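Local structure of peptidoglycan D,D-transpeptidase FtsI (Yersinia pestis, 6SYN) at residues A313-S326 with Y346-F360. The protein probably cross-links peptidoglycan strands as a penicillin-sensitive class B D,D-transpeptidase of the periplasm, acting in septal cell-wall synthesis during division. Sequence-based numbering, arbitrary orientation.
Sequences ALAMPSSALVDTYS and YPKKQRWSDIERATF
The side chain of R357 fills the hollow between L314 and S318, where the chain turns from helix 306-314 into helix 319-327. L314 CD2 lies over the centre of one guanidinium face, 3.8 Å above its plane, while S318 CB lies against R357 CG. The N-H groups of R357, which lie in the guanidinium plane, point to the edge: NH2 donates to M316 O at 2.7 Å, and NE donates to a water that lies close to A313 O. A bend at chi3 (74°) turns the head toward these carbonyls, and a weak salt bridge joins NH1 to D354.

Next along, W352 lies between K349 CE on one face and S318 CB on the other; the latter is a CH-pi contact, 3.9 Å from the five-membered ring centroid. V322 is the complementary bump: its CG2 enters the angle between W352 and F360, reaching W352 CZ2 at 3.4 Å and F360 CE2 at 3.8 Å. F360 is itself sandwiched, with W352 CH2 over one face and Y325 on the opposite one in an offset stack, planes at 30°. Y325 OH reaches past the ring to donate to F360 O at 2.8 Å.

Y346 closes the far end. With CG anti to the backbone N, its ring swings across to V322 and Y325, with Y325 CB near its edge. The modelled approach of Y346 OH to V322 O is implausibly short, so that distance is doubtful; S326 OG donates to V322 O at 3.1 Å.

The axes of 319-326 and 354-360 approach to 10.6 Å, 32° from parallel, and side chains including F360, L321 and Y325 lie between them. The bound ligand is about 11 Å from the A358 side chain. Within the transpeptidase domain, helix 255-264 packs on M316, L321 and Y325, and strand 279-281 touches L314 and D354.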
loop_
_atom_site.group_PDB
_atom_site.type_symbol
_atom_site.label_atom_id
_atom_site.label_comp_id
_atom_site.label_asym_id
_atom_site.label_seq_id
_atom_site.Cartn_x
_atom_site.Cartn_y
_atom_site.Cartn_z
ATOM N N ALA A 313 -5.452 -21.282 19.505
ATOM C CA ALA A 313 -6.840 -20.942 19.110
ATOM C C ALA A 313 -7.836 -21.891 19.786
ATOM O O ALA A 313 -8.786 -21.384 20.408
ATOM C CB ALA A 313 -6.980 -21.007 17.613
ATOM N N LEU A 314 -7.624 -23.208 19.663
ATOM C CA LEU A 314 -8.620 -24.252 20.036
ATOM C C LEU A 314 -8.603 -24.521 21.549
ATOM O O LEU A 314 -9.524 -25.212 22.019
ATOM C CB LEU A 314 -8.355 -25.532 19.231
ATOM C CG LEU A 314 -8.825 -25.496 17.775
ATOM C CD1 LEU A 314 -8.191 -26.616 16.962
ATOM C CD2 LEU A 314 -10.340 -25.578 17.682
ATOM N N ALA A 315 -7.629 -23.987 22.299
ATOM C CA ALA A 315 -7.654 -23.976 23.783
ATOM C C ALA A 315 -8.421 -22.738 24.271
ATOM O O ALA A 315 -8.358 -22.440 25.482
ATOM C CB ALA A 315 -6.254 -24.030 24.349
ATOM N N MET A 316 -9.127 -22.045 23.370
ATOM C CA MET A 316 -9.915 -20.826 23.695
ATOM C C MET A 316 -11.230 -20.834 22.923
ATOM O O MET A 316 -11.347 -21.522 21.913
ATOM C CB MET A 316 -9.127 -19.561 23.340
ATOM C CG MET A 316 -7.825 -19.439 24.103
ATOM S SD MET A 316 -7.004 -17.842 23.876
ATOM C CE MET A 316 -6.381 -18.030 22.207
ATOM N N PRO A 317 -12.256 -20.076 23.384
ATOM C CA PRO A 317 -13.484 -19.879 22.619
ATOM C C PRO A 317 -13.197 -19.143 21.303
ATOM O O PRO A 317 -12.320 -18.291 21.289
ATOM C CB PRO A 317 -14.378 -18.996 23.503
ATOM C CG PRO A 317 -13.752 -19.047 24.879
ATOM C CD PRO A 317 -12.283 -19.349 24.661
ATOM N N SER A 318 -13.952 -19.472 20.252
ATOM C CA SER A 318 -13.846 -18.872 18.896
ATOM C C SER A 318 -13.884 -17.340 18.979
ATOM O O SER A 318 -13.245 -16.701 18.126
ATOM C CB SER A 318 -14.926 -19.398 17.984
ATOM O OG SER A 318 -16.196 -18.929 18.390
ATOM N N SER A 319 -14.587 -16.782 19.974
ATOM C CA SER A 319 -14.848 -15.326 20.139
ATOM C C SER A 319 -13.575 -14.559 20.527
ATOM O O SER A 319 -13.544 -13.332 20.286
ATOM C CB SER A 319 -15.935 -15.094 21.152
ATOM O OG SER A 319 -15.512 -15.526 22.435
ATOM N N ALA A 320 -12.577 -15.229 21.118
ATOM C CA ALA A 320 -11.344 -14.597 21.651
ATOM C C ALA A 320 -10.537 -13.949 20.516
ATOM O O ALA A 320 -10.305 -12.722 20.591
ATOM C CB ALA A 320 -10.514 -15.605 22.408
ATOM N N LEU A 321 -10.128 -14.727 19.506
ATOM C CA LEU A 321 -9.338 -14.208 18.354
ATOM C C LEU A 321 -10.191 -13.225 17.546
ATOM O O LEU A 321 -9.605 -12.305 16.930
ATOM C CB LEU A 321 -8.851 -15.361 17.470
ATOM C CG LEU A 321 -7.664 -16.150 18.013
ATOM C CD1 LEU A 321 -7.371 -17.356 17.137
ATOM C CD2 LEU A 321 -6.434 -15.267 18.127
ATOM N N VAL A 322 -11.514 -13.414 17.549
ATOM C CA VAL A 322 -12.477 -12.499 16.868
ATOM C C VAL A 322 -12.469 -11.157 17.608
ATOM O O VAL A 322 -12.508 -10.121 16.935
ATOM C CB VAL A 322 -13.894 -13.098 16.764
ATOM C CG1 VAL A 322 -14.877 -12.113 16.147
ATOM C CG2 VAL A 322 -13.887 -14.396 15.971
ATOM N N ASP A 323 -12.385 -11.175 18.939
ATOM C CA ASP A 323 -12.297 -9.940 19.762
ATOM C C ASP A 323 -10.937 -9.254 19.556
ATOM O O ASP A 323 -10.925 -8.025 19.384
ATOM C CB ASP A 323 -12.543 -10.220 21.245
ATOM C CG ASP A 323 -13.012 -8.981 21.983
ATOM O OD1 ASP A 323 -14.159 -8.549 21.720
ATOM O OD2 ASP A 323 -12.216 -8.435 22.782
ATOM N N THR A 324 -9.829 -9.997 19.573
ATOM C CA THR A 324 -8.464 -9.416 19.493
ATOM C C THR A 324 -8.219 -8.816 18.102
ATOM O O THR A 324 -7.657 -7.709 18.044
ATOM C CB THR A 324 -7.378 -10.429 19.872
ATOM O OG1 THR A 324 -7.612 -10.863 21.213
ATOM C CG2 THR A 324 -5.988 -9.837 19.762
ATOM N N TYR A 325 -8.602 -9.501 17.020
ATOM C CA TYR A 325 -8.394 -8.996 15.638
ATOM C C TYR A 325 -9.221 -7.719 15.453
ATOM O O TYR A 325 -8.703 -6.766 14.828
ATOM C CB TYR A 325 -8.779 -10.030 14.580
ATOM C CG TYR A 325 -7.931 -11.274 14.503
ATOM C CD1 TYR A 325 -7.001 -11.605 15.474
ATOM C CD2 TYR A 325 -8.115 -12.167 13.466
ATOM C CE1 TYR A 325 -6.257 -12.773 15.396
ATOM C CE2 TYR A 325 -7.382 -13.336 13.368
ATOM C CZ TYR A 325 -6.451 -13.644 14.339
ATOM O OH TYR A 325 -5.741 -14.803 14.237
ATOM N N SER A 326 -10.459 -7.718 15.970
ATOM C CA SER A 326 -11.360 -6.536 16.057
ATOM C C SER A 326 -10.669 -5.421 16.843
ATOM O O SER A 326 -10.560 -4.312 16.311
ATOM C CB SER A 326 -12.690 -6.877 16.689
ATOM O OG SER A 326 -13.580 -7.443 15.740
ATOM N N TYR A 346 -14.973 -9.356 7.456
ATOM C CA TYR A 346 -14.643 -9.823 8.821
ATOM C C TYR A 346 -15.829 -10.578 9.412
ATOM O O TYR A 346 -16.931 -10.040 9.457
ATOM C CB TYR A 346 -14.261 -8.627 9.684
ATOM C CG TYR A 346 -13.681 -9.039 11.006
ATOM C CD1 TYR A 346 -12.369 -9.469 11.097
ATOM C CD2 TYR A 346 -14.467 -9.071 12.146
ATOM C CE1 TYR A 346 -11.835 -9.885 12.303
ATOM C CE2 TYR A 346 -13.949 -9.484 13.360
ATOM C CZ TYR A 346 -12.627 -9.886 13.437
ATOM O OH TYR A 346 -12.112 -10.283 14.633
ATOM N N PRO A 347 -15.635 -11.823 9.912
ATOM C CA PRO A 347 -16.745 -12.669 10.351
ATOM C C PRO A 347 -17.538 -12.139 11.555
ATOM O O PRO A 347 -16.949 -11.674 12.513
ATOM C CB PRO A 347 -16.098 -14.014 10.725
ATOM C CG PRO A 347 -14.648 -13.680 10.966
ATOM C CD PRO A 347 -14.341 -12.502 10.062
ATOM N N LYS A 348 -18.864 -12.248 11.452
ATOM C CA LYS A 348 -19.849 -11.952 12.525
ATOM C C LYS A 348 -20.691 -13.212 12.784
ATOM O O LYS A 348 -21.794 -13.076 13.335
ATOM C CB LYS A 348 -20.693 -10.742 12.113
ATOM C CG LYS A 348 -19.893 -9.509 11.698
ATOM C CD LYS A 348 -20.536 -8.190 12.099
ATOM C CE LYS A 348 -20.081 -7.009 11.264
ATOM N NZ LYS A 348 -20.898 -5.798 11.526
ATOM N N LYS A 349 -20.184 -14.391 12.412
ATOM C CA LYS A 349 -20.831 -15.706 12.681
ATOM C C LYS A 349 -20.575 -16.090 14.143
ATOM O O LYS A 349 -19.445 -15.863 14.622
ATOM C CB LYS A 349 -20.321 -16.794 11.727
ATOM C CG LYS A 349 -18.825 -16.781 11.442
ATOM C CD LYS A 349 -18.242 -18.140 11.122
ATOM C CE LYS A 349 -16.901 -18.052 10.424
ATOM N NZ LYS A 349 -16.386 -19.392 10.058
ATOM N N GLN A 350 -21.585 -16.653 14.817
ATOM C CA GLN A 350 -21.585 -16.927 16.280
ATOM C C GLN A 350 -21.334 -18.417 16.559
ATOM O O GLN A 350 -21.397 -18.800 17.744
ATOM C CB GLN A 350 -22.924 -16.510 16.898
ATOM C CG GLN A 350 -23.379 -15.108 16.511
ATOM C CD GLN A 350 -22.476 -14.027 17.057
ATOM O OE1 GLN A 350 -22.122 -14.032 18.233
ATOM N NE2 GLN A 350 -22.106 -13.079 16.209
ATOM N N ARG A 351 -21.063 -19.222 15.525
ATOM C CA ARG A 351 -20.966 -20.703 15.626
ATOM C C ARG A 351 -19.909 -21.214 14.639
ATOM O O ARG A 351 -20.264 -21.507 13.482
ATOM C CB ARG A 351 -22.335 -21.332 15.351
ATOM C CG ARG A 351 -22.375 -22.848 15.495
ATOM C CD ARG A 351 -22.873 -23.525 14.229
ATOM N NE ARG A 351 -24.128 -22.946 13.745
ATOM C CZ ARG A 351 -24.563 -22.968 12.478
ATOM N NH1 ARG A 351 -23.852 -23.546 11.521
ATOM N NH2 ARG A 351 -25.718 -22.400 12.171
ATOM N N TRP A 352 -18.660 -21.325 15.098
ATOM C CA TRP A 352 -17.486 -21.725 14.278
ATOM C C TRP A 352 -17.276 -23.236 14.367
ATOM O O TRP A 352 -17.453 -23.787 15.469
ATOM C CB TRP A 352 -16.225 -21.009 14.759
ATOM C CG TRP A 352 -16.191 -19.528 14.558
ATOM C CD1 TRP A 352 -17.073 -18.595 15.023
ATOM C CD2 TRP A 352 -15.150 -18.799 13.886
ATOM N NE1 TRP A 352 -16.666 -17.339 14.660
ATOM C CE2 TRP A 352 -15.489 -17.431 13.963
ATOM C CE3 TRP A 352 -13.975 -19.171 13.221
ATOM C CZ2 TRP A 352 -14.692 -16.440 13.394
ATOM C CZ3 TRP A 352 -13.187 -18.188 12.664
ATOM C CH2 TRP A 352 -13.543 -16.843 12.751
ATOM N N SER A 353 -16.873 -23.863 13.258
ATOM C CA SER A 353 -16.286 -25.227 13.230
ATOM C C SER A 353 -14.854 -25.149 13.764
ATOM O O SER A 353 -14.277 -24.047 13.775
ATOM C CB SER A 353 -16.332 -25.835 11.851
ATOM O OG SER A 353 -15.584 -25.064 10.921
ATOM N N ASP A 354 -14.314 -26.285 14.198
ATOM C CA ASP A 354 -12.972 -26.401 14.826
ATOM C C ASP A 354 -11.886 -26.094 13.784
ATOM O O ASP A 354 -10.872 -25.474 14.160
ATOM C CB ASP A 354 -12.836 -27.772 15.489
ATOM C CG ASP A 354 -13.697 -27.918 16.733
ATOM O OD1 ASP A 354 -14.658 -27.126 16.891
ATOM O OD2 ASP A 354 -13.397 -28.817 17.539
ATOM N N ILE A 355 -12.093 -26.493 12.525
ATOM C CA ILE A 355 -11.166 -26.205 11.386
ATOM C C ILE A 355 -11.212 -24.705 11.060
ATOM O O ILE A 355 -10.161 -24.157 10.678
ATOM C CB ILE A 355 -11.463 -27.079 10.142
ATOM C CG1 ILE A 355 -10.477 -26.817 8.996
ATOM C CG2 ILE A 355 -12.900 -26.910 9.661
ATOM C CD1 ILE A 355 -9.013 -26.898 9.375
ATOM N N GLU A 356 -12.374 -24.060 11.198
ATOM C CA GLU A 356 -12.526 -22.604 10.927
ATOM C C GLU A 356 -11.708 -21.827 11.965
ATOM O O GLU A 356 -10.885 -20.987 11.555
ATOM C CB GLU A 356 -14.003 -22.215 10.887
ATOM C CG GLU A 356 -14.641 -22.520 9.541
ATOM C CD GLU A 356 -16.159 -22.509 9.493
ATOM O OE1 GLU A 356 -16.794 -22.381 10.564
ATOM O OE2 GLU A 356 -16.704 -22.622 8.377
ATOM N N ARG A 357 -11.894 -22.146 13.249
ATOM C CA ARG A 357 -11.126 -21.593 14.400
ATOM C C ARG A 357 -9.619 -21.719 14.140
ATOM O O ARG A 357 -8.908 -20.713 14.316
ATOM C CB ARG A 357 -11.533 -22.316 15.687
ATOM C CG ARG A 357 -12.948 -21.981 16.139
ATOM C CD ARG A 357 -13.535 -23.006 17.084
ATOM N NE ARG A 357 -12.951 -22.903 18.410
ATOM C CZ ARG A 357 -13.205 -23.731 19.414
ATOM N NH1 ARG A 357 -14.041 -24.745 19.252
ATOM N NH2 ARG A 357 -12.619 -23.543 20.584
ATOM N N ALA A 358 -9.157 -22.904 13.734
ATOM C CA ALA A 358 -7.741 -23.196 13.401
ATOM C C ALA A 358 -7.266 -22.276 12.268
ATOM O O ALA A 358 -6.272 -21.562 12.459
ATOM C CB ALA A 358 -7.578 -24.651 13.031
ATOM N N THR A 359 -7.948 -22.286 11.123
ATOM C CA THR A 359 -7.540 -21.514 9.918
ATOM C C THR A 359 -7.494 -20.015 10.253
ATOM O O THR A 359 -6.594 -19.332 9.725
ATOM C CB THR A 359 -8.439 -21.837 8.720
ATOM O OG1 THR A 359 -9.798 -21.703 9.135
ATOM C CG2 THR A 359 -8.190 -23.228 8.181
ATOM N N PHE A 360 -8.396 -19.538 11.122
ATOM C CA PHE A 360 -8.433 -18.138 11.629
ATOM C C PHE A 360 -7.160 -17.817 12.426
ATOM O O PHE A 360 -6.774 -16.632 12.462
ATOM C CB PHE A 360 -9.662 -17.898 12.509
ATOM C CG PHE A 360 -10.144 -16.469 12.550
ATOM C CD1 PHE A 360 -10.499 -15.808 11.382
ATOM C CD2 PHE A 360 -10.277 -15.793 13.754
ATOM C CE1 PHE A 360 -10.958 -14.501 11.414
ATOM C CE2 PHE A 360 -10.741 -14.486 13.785
ATOM C CZ PHE A 360 -11.079 -13.842 12.615
HETATM O O HOH W 1 -11.166 -20.765 18.792
#